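Local coordinates for ABC transporter ATP-binding protein (Leptospira interrogans serovar Copenhageni, PDB 4HZI), which probably binds and hydrolyses ATP as the ATPase subunit of an orphan ABC transporter involved in manganese utilization and tolerance, at residues 78-83 / 192-197; 161-166 / 183-188. All coordinates share one frame; numbering follows the deposited sequence.

Contact 1. Residues 78-83 / 192-197; sequences NLIYGM and PDFLIM
Ile-80, at the end of helix 73-80, sets a single methyl, CG2, against two side chains of strand 194-198. CG2 meets the edge of the Phe-194 ring close to its plane, 3.7 Å from CZ, and the tip of Ile-196, 3.8 Å from CD1. With chi1 at -65°, CG1 lies beside the backbone N of Ile-80 and CG2 anti to it, which turns the methyl into the notch between ring and isoleucine tip. Phe-194 and Ile-196, two residues apart, present their ends to the same methyl. This buried part is wholly apolar, and Leu-228 and Ile-230 of the neighbouring strand 227-231 pack against it. The turn beyond the helix is looser: the Tyr-81 side chain comes no nearer than CB at 5.0 Å from Ile-196 CD1, and leans on Ile-112 instead, while Met-83 is exposed. There a Schellman motif closes the helix, with Met-83 N bonded to Asn-78 O at 2.8 Å and Gly-82, at positive phi, as the C-prime residue. A helix that follows a probable P-loop and packs on the central, mainly parallel sheet is characteristic of the nucleotide-binding core of ABC ATPases.

Contact 2. Residues 161-166 / 183-188; sequences SDLLSK and LFLRSI
Leu-185 of helix 176-188 reaches Ser-161 and Leu-163, which lie just beyond helix 148-160, where a Schellman motif with Asp-162 as its C-prime residue ends that helix. This is consistent with the helical subdomain of ABC ATPases; the contact ties the turn after one helix to the side of the next. From CB, which points at the turn, the Leu-185 side chain runs out to CG, placed beside the backbone N and anti to the carbonyl carbon (chi1 -63°). CB and CG themselves make no close approach to the turn; the contact is made where the chain forks. One branch, CD1, meets CD1 of Leu-163 at 4.1 Å, an apolar touch between two leucines whose side chains slant across each other. The other branch, CD2, lies 3.9 Å from OG of Ser-161, so the hydroxyl faces a methyl across the contact and the approach is van der Waals in kind. Ile-157 and Leu-158 of helix 148-160 and Phe-215 of helix 206-222 also touch Leu-185, which is buried where the three helices come together. Asp-162, in the turn, and Ser-165, in the 3-10 segment 164-166, are exposed by contrast. Two residues on from Leu-185, and on a different side of the helix, Ser-187 is bonded within its own helix: Ser-187 OG donates to Phe-184 O at 2.7 Å, in the carbonyl plane and on a lone pair, with a C=O to donor angle of 124°.

Contact 1 sits about 8 Å from the centre of the chain and contact 2 about 17 Å, each measured from the contact's own centre; both are buried contacts, but contact 2, farther out, includes the partly exposed Ser-161. Helix meets strand within the central sheet region in contact 1, and helix meets loop in contact 2. Isoleucine and phenylalanine make the first purely apolar, while the second sets a serine hydroxyl against a leucine methyl beside a leucine-leucine touch. The two share a border, since helix 176-188 is followed, after a short connection, by strand 194-198: Leu-195 and Met-197, on the strand face turned from Ile-80, pack on Phe-184, with Met-197 SD 4.0 Å from Phe-184 CE2.

Contact 1. Residues 78-83 / 192-197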
# COMPACT_ATOMS: atom_id res chain seq x y z
N ASN A 78 3.25 13.57 13.81
CA ASN A 78 3.82 14.93 13.80
C ASN A 78 3.78 15.64 15.15
O ASN A 78 4.74 16.31 15.56
CB ASN A 78 3.18 15.80 12.73
CG ASN A 78 3.50 15.33 11.33
OD1 ASN A 78 4.45 14.59 11.11
ND2 ASN A 78 2.71 15.75 10.38
N LEU A 79 2.69 15.44 15.89
CA LEU A 79 2.52 16.00 17.19
C LEU A 79 3.45 15.29 18.17
O LEU A 79 4.16 15.92 18.94
CB LEU A 79 1.05 15.89 17.57
CG LEU A 79 0.59 16.71 18.76
CD1 LEU A 79 -0.89 16.99 18.71
CD2 LEU A 79 0.95 16.00 20.06
N ILE A 80 3.48 13.95 18.12
CA ILE A 80 4.44 13.22 18.98
C ILE A 80 5.92 13.60 18.72
O ILE A 80 6.72 13.66 19.65
CB ILE A 80 4.19 11.69 18.88
CG1 ILE A 80 2.80 11.36 19.44
CG2 ILE A 80 5.25 10.89 19.62
CD1 ILE A 80 2.27 9.98 19.13
N TYR A 81 6.26 13.97 17.48
CA TYR A 81 7.62 14.32 17.12
C TYR A 81 7.91 15.82 17.30
O TYR A 81 8.98 16.30 16.91
CB TYR A 81 7.90 13.86 15.68
CG TYR A 81 9.37 13.69 15.33
CD1 TYR A 81 10.23 12.93 16.12
CD2 TYR A 81 9.90 14.30 14.19
CE1 TYR A 81 11.59 12.79 15.79
CE2 TYR A 81 11.24 14.13 13.84
CZ TYR A 81 12.08 13.38 14.65
OH TYR A 81 13.41 13.24 14.30
N GLY A 82 6.97 16.55 17.88
CA GLY A 82 7.14 17.98 18.19
C GLY A 82 7.08 18.92 16.99
O GLY A 82 7.65 20.05 17.04
N MET A 83 6.42 18.49 15.92
CA MET A 83 6.35 19.28 14.67
C MET A 83 5.15 20.22 14.65
O MET A 83 5.16 21.24 13.94
CB MET A 83 6.31 18.41 13.41
CG MET A 83 7.54 17.58 13.08
SD MET A 83 8.87 18.43 12.18
CE MET A 83 7.98 19.07 10.76
N PRO A 192 17.69 6.08 20.91
CA PRO A 192 16.54 6.82 21.42
C PRO A 192 15.76 6.08 22.48
O PRO A 192 15.84 4.87 22.59
CB PRO A 192 15.67 7.00 20.17
CG PRO A 192 15.97 5.79 19.34
CD PRO A 192 17.43 5.50 19.58
N ASP A 193 14.94 6.81 23.20
CA ASP A 193 14.10 6.27 24.28
C ASP A 193 13.02 5.38 23.68
O ASP A 193 12.65 4.35 24.25
CB ASP A 193 13.45 7.43 25.04
CG ASP A 193 14.46 8.26 25.85
OD1 ASP A 193 15.53 7.72 26.19
OD2 ASP A 193 14.17 9.45 26.16
N PHE A 194 12.50 5.81 22.53
CA PHE A 194 11.50 5.06 21.78
C PHE A 194 11.54 5.31 20.27
O PHE A 194 12.12 6.30 19.78
CB PHE A 194 10.10 5.15 22.40
CG PHE A 194 9.22 6.26 21.90
CD1 PHE A 194 9.34 7.53 22.41
CD2 PHE A 194 8.23 6.02 20.99
CE1 PHE A 194 8.50 8.55 21.99
CE2 PHE A 194 7.39 7.03 20.54
CZ PHE A 194 7.53 8.29 21.02
N LEU A 195 10.94 4.40 19.53
CA LEU A 195 10.96 4.41 18.09
C LEU A 195 9.55 4.51 17.52
O LEU A 195 8.62 3.81 17.93
CB LEU A 195 11.58 3.11 17.59
CG LEU A 195 11.54 2.83 16.09
CD1 LEU A 195 12.17 3.92 15.23
CD2 LEU A 195 12.29 1.53 15.88
N ILE A 196 9.39 5.39 16.56
CA ILE A 196 8.15 5.43 15.80
C ILE A 196 8.35 4.85 14.41
O ILE A 196 9.20 5.32 13.66
CB ILE A 196 7.63 6.87 15.63
CG1 ILE A 196 7.41 7.57 16.96
CG2 ILE A 196 6.34 6.83 14.82
CD1 ILE A 196 7.02 9.05 16.82
N MET A 197 7.60 3.80 14.07
CA MET A 197 7.65 3.24 12.74
C MET A 197 6.34 3.58 12.01
O MET A 197 5.29 3.02 12.27
CB MET A 197 7.86 1.74 12.77
CG MET A 197 9.26 1.40 13.25
SD MET A 197 9.47 -0.35 13.29
CE MET A 197 9.06 -0.58 15.01

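Contact 2. Residues 161-166 / 183-188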
# COMPACT_ATOMS: atom_id res chain seq x y z
N SER A 161 23.41 -6.69 13.83
CA SER A 161 22.29 -7.14 12.96
C SER A 161 22.73 -7.93 11.72
O SER A 161 21.96 -8.09 10.78
CB SER A 161 21.48 -5.92 12.47
OG SER A 161 20.64 -5.46 13.51
N ASP A 162 23.97 -8.42 11.71
CA ASP A 162 24.46 -9.30 10.64
C ASP A 162 24.37 -8.69 9.24
O ASP A 162 23.93 -9.34 8.30
CB ASP A 162 23.74 -10.67 10.70
CG ASP A 162 23.93 -11.38 12.05
OD1 ASP A 162 25.04 -11.28 12.63
OD2 ASP A 162 22.98 -12.02 12.56
N LEU A 163 24.81 -7.44 9.12
CA LEU A 163 24.77 -6.71 7.86
C LEU A 163 26.06 -5.93 7.61
O LEU A 163 26.12 -5.08 6.73
CB LEU A 163 23.56 -5.76 7.87
CG LEU A 163 22.15 -6.37 7.80
CD1 LEU A 163 21.05 -5.39 8.25
CD2 LEU A 163 21.85 -6.79 6.36
N LEU A 164 27.13 -6.24 8.37
CA LEU A 164 28.41 -5.53 8.23
C LEU A 164 28.92 -5.72 6.82
O LEU A 164 29.46 -4.80 6.19
CB LEU A 164 29.42 -6.04 9.26
CG LEU A 164 30.78 -5.36 9.33
CD1 LEU A 164 30.67 -3.89 9.71
CD2 LEU A 164 31.62 -6.11 10.36
N SER A 165 28.66 -6.91 6.29
CA SER A 165 29.07 -7.24 4.94
C SER A 165 28.53 -6.28 3.89
O SER A 165 29.12 -6.18 2.82
CB SER A 165 28.67 -8.68 4.58
OG SER A 165 27.29 -8.78 4.34
N LYS A 166 27.44 -5.55 4.19
CA LYS A 166 26.90 -4.58 3.22
C LYS A 166 27.28 -3.12 3.49
O LYS A 166 26.78 -2.22 2.82
CB LYS A 166 25.37 -4.69 3.18
CG LYS A 166 24.84 -6.07 2.87
CD LYS A 166 23.33 -6.02 2.62
CE LYS A 166 22.74 -7.41 2.53
NZ LYS A 166 23.09 -8.06 1.25
N LEU A 183 16.92 1.64 7.08
CA LEU A 183 16.22 2.77 7.69
C LEU A 183 15.90 2.53 9.16
O LEU A 183 15.97 3.47 9.97
CB LEU A 183 14.97 3.16 6.90
CG LEU A 183 15.29 3.68 5.50
CD1 LEU A 183 14.00 3.97 4.74
CD2 LEU A 183 16.16 4.91 5.56
N PHE A 184 15.57 1.31 9.54
CA PHE A 184 15.40 1.01 10.93
C PHE A 184 16.72 1.26 11.72
O PHE A 184 16.73 1.90 12.78
CB PHE A 184 14.91 -0.40 11.08
CG PHE A 184 14.68 -0.83 12.51
CD1 PHE A 184 15.70 -1.39 13.27
CD2 PHE A 184 13.44 -0.69 13.11
CE1 PHE A 184 15.49 -1.81 14.57
CE2 PHE A 184 13.22 -1.09 14.41
CZ PHE A 184 14.24 -1.64 15.16
N LEU A 185 17.84 0.79 11.17
CA LEU A 185 19.14 1.00 11.84
C LEU A 185 19.45 2.47 12.01
O LEU A 185 19.90 2.92 13.08
CB LEU A 185 20.27 0.27 11.10
CG LEU A 185 20.13 -1.24 11.05
CD1 LEU A 185 21.35 -1.91 10.47
CD2 LEU A 185 19.82 -1.77 12.46
N ARG A 186 19.20 3.23 10.96
CA ARG A 186 19.36 4.66 10.98
C ARG A 186 18.54 5.32 12.12
O ARG A 186 19.02 6.27 12.79
CB ARG A 186 18.94 5.23 9.65
CG ARG A 186 18.98 6.74 9.61
CD ARG A 186 18.57 7.29 8.25
NE ARG A 186 18.57 8.74 8.26
CZ ARG A 186 17.67 9.52 8.86
NH1 ARG A 186 16.63 8.99 9.51
NH2 ARG A 186 17.81 10.84 8.83
N SER A 187 17.33 4.79 12.32
CA SER A 187 16.36 5.34 13.29
C SER A 187 16.84 5.11 14.73
O SER A 187 16.47 5.86 15.64
CB SER A 187 14.93 4.75 12.99
OG SER A 187 14.73 3.47 13.60
N ILE A 188 17.69 4.11 14.94
CA ILE A 188 18.22 3.83 16.28
C ILE A 188 19.68 4.28 16.51
O ILE A 188 20.22 4.12 17.59
CB ILE A 188 18.04 2.36 16.64
CG1 ILE A 188 18.85 1.45 15.71
CG2 ILE A 188 16.57 2.01 16.60
CD1 ILE A 188 18.95 0.03 16.22